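Local coordinates for protein alpha-L-rhamnosidase (Streptomyces avermitilis, PDB 3W5M) that hydrolyses terminal non-reducing alpha-L-rhamnose residues from plant glycosides such as citrus flavonoids and gum arabic, at residues Thr617-Pro628 with Thr654-Trp664. Numbering follows the deposited sequence.
Sequences TWGQRGNFLSVP and TMESARFLTKW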
loop_
_atom_site.group_PDB
_atom_site.type_symbol
_atom_site.label_atom_id
_atom_site.label_comp_id
_atom_site.label_asym_id
_atom_site.label_seq_id
_atom_site.Cartn_x
_atom_site.Cartn_y
_atom_site.Cartn_z
ATOM N N THR A 617 8.608 1.070 -12.147
ATOM C CA THR A 617 8.107 2.276 -11.456
ATOM C C THR A 617 6.608 2.196 -11.295
ATOM O O THR A 617 6.058 2.722 -10.324
ATOM C CB THR A 617 8.510 3.606 -12.125
ATOM O OG1 THR A 617 7.839 3.769 -13.391
ATOM C CG2 THR A 617 10.050 3.685 -12.330
ATOM N N TRP A 618 5.930 1.526 -12.230
ATOM C CA TRP A 618 4.483 1.331 -12.070
ATOM C C TRP A 618 4.156 0.250 -11.030
ATOM O O TRP A 618 3.203 0.397 -10.282
ATOM C CB TRP A 618 3.786 1.097 -13.434
ATOM C CG TRP A 618 3.518 2.358 -14.200
ATOM C CD1 TRP A 618 4.301 2.922 -15.151
ATOM C CD2 TRP A 618 2.397 3.243 -14.023
ATOM N NE1 TRP A 618 3.738 4.098 -15.593
ATOM C CE2 TRP A 618 2.563 4.313 -14.925
ATOM C CE3 TRP A 618 1.266 3.224 -13.180
ATOM C CZ2 TRP A 618 1.628 5.375 -15.038
ATOM C CZ3 TRP A 618 0.338 4.278 -13.278
ATOM C CH2 TRP A 618 0.532 5.336 -14.209
ATOM N N GLY A 619 4.915 -0.857 -10.991
ATOM C CA GLY A 619 4.733 -1.867 -9.970
ATOM C C GLY A 619 5.032 -1.298 -8.589
ATOM O O GLY A 619 4.337 -1.612 -7.614
ATOM N N GLN A 620 6.040 -0.429 -8.498
ATOM C CA GLN A 620 6.372 0.147 -7.197
ATOM C C GLN A 620 5.238 1.081 -6.751
ATOM O O GLN A 620 4.694 0.952 -5.652
ATOM C CB GLN A 620 7.663 0.943 -7.259
ATOM C CG GLN A 620 8.004 1.640 -5.945
ATOM C CD GLN A 620 9.289 2.440 -6.028
ATOM O OE1 GLN A 620 9.819 2.924 -5.009
ATOM N NE2 GLN A 620 9.774 2.629 -7.233
ATOM N N ARG A 621 4.874 2.004 -7.610
ATOM C CA ARG A 621 3.887 3.011 -7.183
ATOM C C ARG A 621 2.530 2.384 -6.876
ATOM O O ARG A 621 1.813 2.837 -5.965
ATOM C CB ARG A 621 3.798 4.165 -8.184
ATOM C CG ARG A 621 2.890 3.930 -9.377
ATOM C CD ARG A 621 2.992 5.108 -10.321
ATOM N NE ARG A 621 4.150 4.982 -11.212
ATOM C CZ ARG A 621 4.474 5.853 -12.171
ATOM N NH1 ARG A 621 3.750 6.957 -12.364
ATOM N NH2 ARG A 621 5.534 5.627 -12.948
ATOM N N GLY A 622 2.181 1.329 -7.603
ATOM C CA GLY A 622 0.902 0.661 -7.377
ATOM C C GLY A 622 0.809 0.015 -6.004
ATOM O O GLY A 622 -0.279 -0.170 -5.440
ATOM N N ASN A 623 1.968 -0.345 -5.463
ATOM C CA ASN A 623 1.994 -1.023 -4.179
ATOM C C ASN A 623 2.554 -0.183 -3.036
ATOM O O ASN A 623 2.927 -0.732 -1.968
ATOM C CB ASN A 623 2.844 -2.284 -4.330
ATOM C CG ASN A 623 2.102 -3.378 -5.053
ATOM O OD1 ASN A 623 1.205 -3.993 -4.488
ATOM N ND2 ASN A 623 2.448 -3.602 -6.320
ATOM N N PHE A 624 2.678 1.120 -3.254
ATOM C CA PHE A 624 3.172 2.014 -2.205
ATOM C C PHE A 624 1.984 2.898 -1.787
ATOM O O PHE A 624 2.002 4.103 -1.975
ATOM C CB PHE A 624 4.353 2.839 -2.715
ATOM C CG PHE A 624 5.707 2.234 -2.409
ATOM C CD1 PHE A 624 5.895 0.851 -2.422
ATOM C CD2 PHE A 624 6.809 3.066 -2.132
ATOM C CE1 PHE A 624 7.151 0.297 -2.149
ATOM C CE2 PHE A 624 8.051 2.519 -1.860
ATOM C CZ PHE A 624 8.225 1.138 -1.878
ATOM N N LEU A 625 0.949 2.271 -1.228
ATOM C CA LEU A 625 -0.253 2.944 -0.707
ATOM C C LEU A 625 -0.400 2.615 0.775
ATOM O O LEU A 625 -0.870 1.539 1.130
ATOM C CB LEU A 625 -1.518 2.476 -1.434
ATOM C CG LEU A 625 -2.039 3.187 -2.661
ATOM C CD1 LEU A 625 -1.218 2.684 -3.867
ATOM C CD2 LEU A 625 -3.530 2.864 -2.849
ATOM N N SER A 626 -0.005 3.556 1.620
ATOM C CA SER A 626 0.034 3.420 3.105
ATOM C C SER A 626 1.035 2.365 3.653
ATOM O O SER A 626 1.809 2.652 4.591
ATOM C CB SER A 626 -1.371 3.168 3.683
ATOM O OG SER A 626 -1.319 3.172 5.101
ATOM N N VAL A 627 1.019 1.163 3.087
ATOM C CA VAL A 627 2.047 0.138 3.431
ATOM C C VAL A 627 2.580 -0.446 2.129
ATOM O O VAL A 627 1.874 -0.407 1.104
ATOM C CB VAL A 627 1.489 -0.985 4.341
ATOM C CG1 VAL A 627 0.910 -0.431 5.661
ATOM C CG2 VAL A 627 0.476 -1.845 3.620
ATOM N N PRO A 628 3.824 -0.966 2.132
ATOM C CA PRO A 628 4.361 -1.599 0.928
ATOM C C PRO A 628 3.668 -2.981 0.723
ATOM O O PRO A 628 3.889 -3.922 1.495
ATOM C CB PRO A 628 5.854 -1.722 1.235
ATOM C CG PRO A 628 5.926 -1.846 2.734
ATOM C CD PRO A 628 4.756 -1.050 3.273
ATOM N N THR A 654 14.120 4.532 -7.288
ATOM C CA THR A 654 13.094 5.077 -8.175
ATOM C C THR A 654 12.116 6.068 -7.541
ATOM O O THR A 654 11.606 6.919 -8.245
ATOM C CB THR A 654 12.350 3.976 -8.907
ATOM O OG1 THR A 654 12.190 2.894 -8.001
ATOM C CG2 THR A 654 13.190 3.484 -10.111
ATOM N N MET A 655 11.868 5.969 -6.234
ATOM C CA MET A 655 11.088 7.003 -5.523
ATOM C C MET A 655 11.789 7.319 -4.216
ATOM O O MET A 655 12.551 6.489 -3.693
ATOM C CB MET A 655 9.694 6.501 -5.175
ATOM C CG MET A 655 8.833 6.165 -6.366
ATOM S SD MET A 655 7.214 5.501 -5.919
ATOM C CE MET A 655 6.322 6.952 -5.319
ATOM N N GLU A 656 11.561 8.521 -3.708
ATOM C CA GLU A 656 11.980 8.832 -2.348
ATOM C C GLU A 656 11.187 7.903 -1.421
ATOM O O GLU A 656 9.987 8.055 -1.236
ATOM C CB GLU A 656 11.768 10.307 -2.008
ATOM C CG GLU A 656 12.241 10.655 -0.585
ATOM C CD GLU A 656 11.133 10.573 0.463
ATOM O OE1 GLU A 656 10.156 11.349 0.360
ATOM O OE2 GLU A 656 11.224 9.742 1.417
ATOM N N SER A 657 11.873 6.899 -0.880
ATOM C CA SER A 657 11.228 5.827 -0.134
ATOM C C SER A 657 11.564 5.886 1.352
ATOM O O SER A 657 11.089 5.050 2.125
ATOM C CB SER A 657 11.627 4.447 -0.720
ATOM O OG SER A 657 11.149 4.327 -2.061
ATOM N N ALA A 658 12.315 6.917 1.773
ATOM C CA ALA A 658 12.720 7.013 3.180
ATOM C C ALA A 658 11.558 7.194 4.143
ATOM O O ALA A 658 11.442 6.466 5.113
ATOM C CB ALA A 658 13.741 8.121 3.370
ATOM N N ARG A 659 10.695 8.185 3.916
ATOM C CA ARG A 659 9.604 8.370 4.850
ATOM C C ARG A 659 8.676 7.133 4.817
ATOM O O ARG A 659 8.179 6.693 5.866
ATOM C CB ARG A 659 8.800 9.617 4.483
ATOM C CG ARG A 659 9.537 10.950 4.707
ATOM C CD ARG A 659 8.637 12.101 4.222
ATOM N NE ARG A 659 8.491 12.016 2.767
ATOM C CZ ARG A 659 7.386 12.370 2.091
ATOM N NH1 ARG A 659 6.322 12.847 2.718
ATOM N NH2 ARG A 659 7.355 12.217 0.766
ATOM N N PHE A 660 8.440 6.586 3.615
ATOM C CA PHE A 660 7.468 5.492 3.454
ATOM C C PHE A 660 7.948 4.237 4.185
ATOM O O PHE A 660 7.196 3.639 4.950
ATOM C CB PHE A 660 7.231 5.161 1.967
ATOM C CG PHE A 660 6.002 4.299 1.719
ATOM C CD1 PHE A 660 4.698 4.834 1.861
ATOM C CD2 PHE A 660 6.142 2.969 1.346
ATOM C CE1 PHE A 660 3.570 4.042 1.625
ATOM C CE2 PHE A 660 5.024 2.167 1.113
ATOM C CZ PHE A 660 3.734 2.711 1.249
ATOM N N LEU A 661 9.199 3.861 3.951
ATOM C CA LEU A 661 9.728 2.649 4.598
ATOM C C LEU A 661 10.131 2.857 6.051
ATOM O O LEU A 661 10.051 1.921 6.827
ATOM C CB LEU A 661 10.842 1.988 3.760
ATOM C CG LEU A 661 10.289 1.615 2.384
ATOM C CD1 LEU A 661 11.469 1.161 1.541
ATOM C CD2 LEU A 661 9.183 0.555 2.451
ATOM N N THR A 662 10.533 4.073 6.425
ATOM C CA THR A 662 10.657 4.437 7.859
ATOM C C THR A 662 9.369 4.161 8.609
ATOM O O THR A 662 9.376 3.522 9.657
ATOM C CB THR A 662 11.114 5.908 8.072
ATOM O OG1 THR A 662 12.392 6.092 7.460
ATOM C CG2 THR A 662 11.224 6.255 9.569
ATOM N N LYS A 663 8.252 4.652 8.071
ATOM C CA LYS A 663 6.949 4.406 8.640
ATOM C C LYS A 663 6.670 2.897 8.706
ATOM O O LYS A 663 6.232 2.387 9.745
ATOM C CB LYS A 663 5.863 5.104 7.788
ATOM C CG LYS A 663 4.459 4.936 8.323
ATOM C CD LYS A 663 3.810 3.715 7.719
ATOM C CE LYS A 663 2.353 3.623 8.103
ATOM N NZ LYS A 663 1.798 2.372 7.554
ATOM N N TRP A 664 6.922 2.190 7.617
ATOM C CA TRP A 664 6.616 0.756 7.591
ATOM C C TRP A 664 7.470 -0.016 8.631
ATOM O O TRP A 664 6.989 -0.957 9.252
ATOM C CB TRP A 664 6.785 0.134 6.212
ATOM C CG TRP A 664 6.457 -1.344 6.231
ATOM C CD1 TRP A 664 5.222 -1.912 6.348
ATOM C CD2 TRP A 664 7.399 -2.426 6.199
ATOM N NE1 TRP A 664 5.336 -3.288 6.361
ATOM C CE2 TRP A 664 6.657 -3.627 6.256
ATOM C CE3 TRP A 664 8.788 -2.490 6.117
ATOM C CZ2 TRP A 664 7.265 -4.889 6.251
ATOM C CZ3 TRP A 664 9.403 -3.759 6.081
ATOM C CH2 TRP A 664 8.630 -4.935 6.187
HETATM O O HOH W 1 4.599 2.235 4.798
#
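Backbones approach at T617 and T654, whose CA atoms lie 6.6 Å apart, and again at V627 and W664; between these points helix 607-622 gives way to a loop, 623-628, that passes along one side of the start of helix 658-671 and bends round the F660 ring. F660, with CG anti to its backbone N (chi1 -165°), projects its ring into this loop. There it forms an offset stack with F624, centroids 4.6 Å apart and planes inclined by 18°. S626 N meets the edge of the F660 ring, and P628 N lies 3.5 Å from F660 CE2. Q620 CG lies over the opposite face of the F624 ring, and the sulfur of M655 approaches that ring obliquely in a Met-aromatic contact. Replacing F660 by alanine is likely to leave the F624 face without its stacking partner and open a gap beside S626 and P628. Further along, P628 points CG and CD at one face of the W664 indole, its side chain crossing that of W664 at about a right angle; CG lies 3.6 Å from the centroid of the five-membered ring, a CH-pi contact. K663 NZ donates to S626 O over 3.0 Å from above the carbonyl plane and also pairs with D667; a water donates to both S626 O and F660 O. Helix 641-654, which ends at T654, packs on Q620 and W664. This packing of the loop after one helix against the start of another belongs to the (alpha/alpha)6-barrel of this GH78 enzyme, here close to rhamnose-binding D630 and D643.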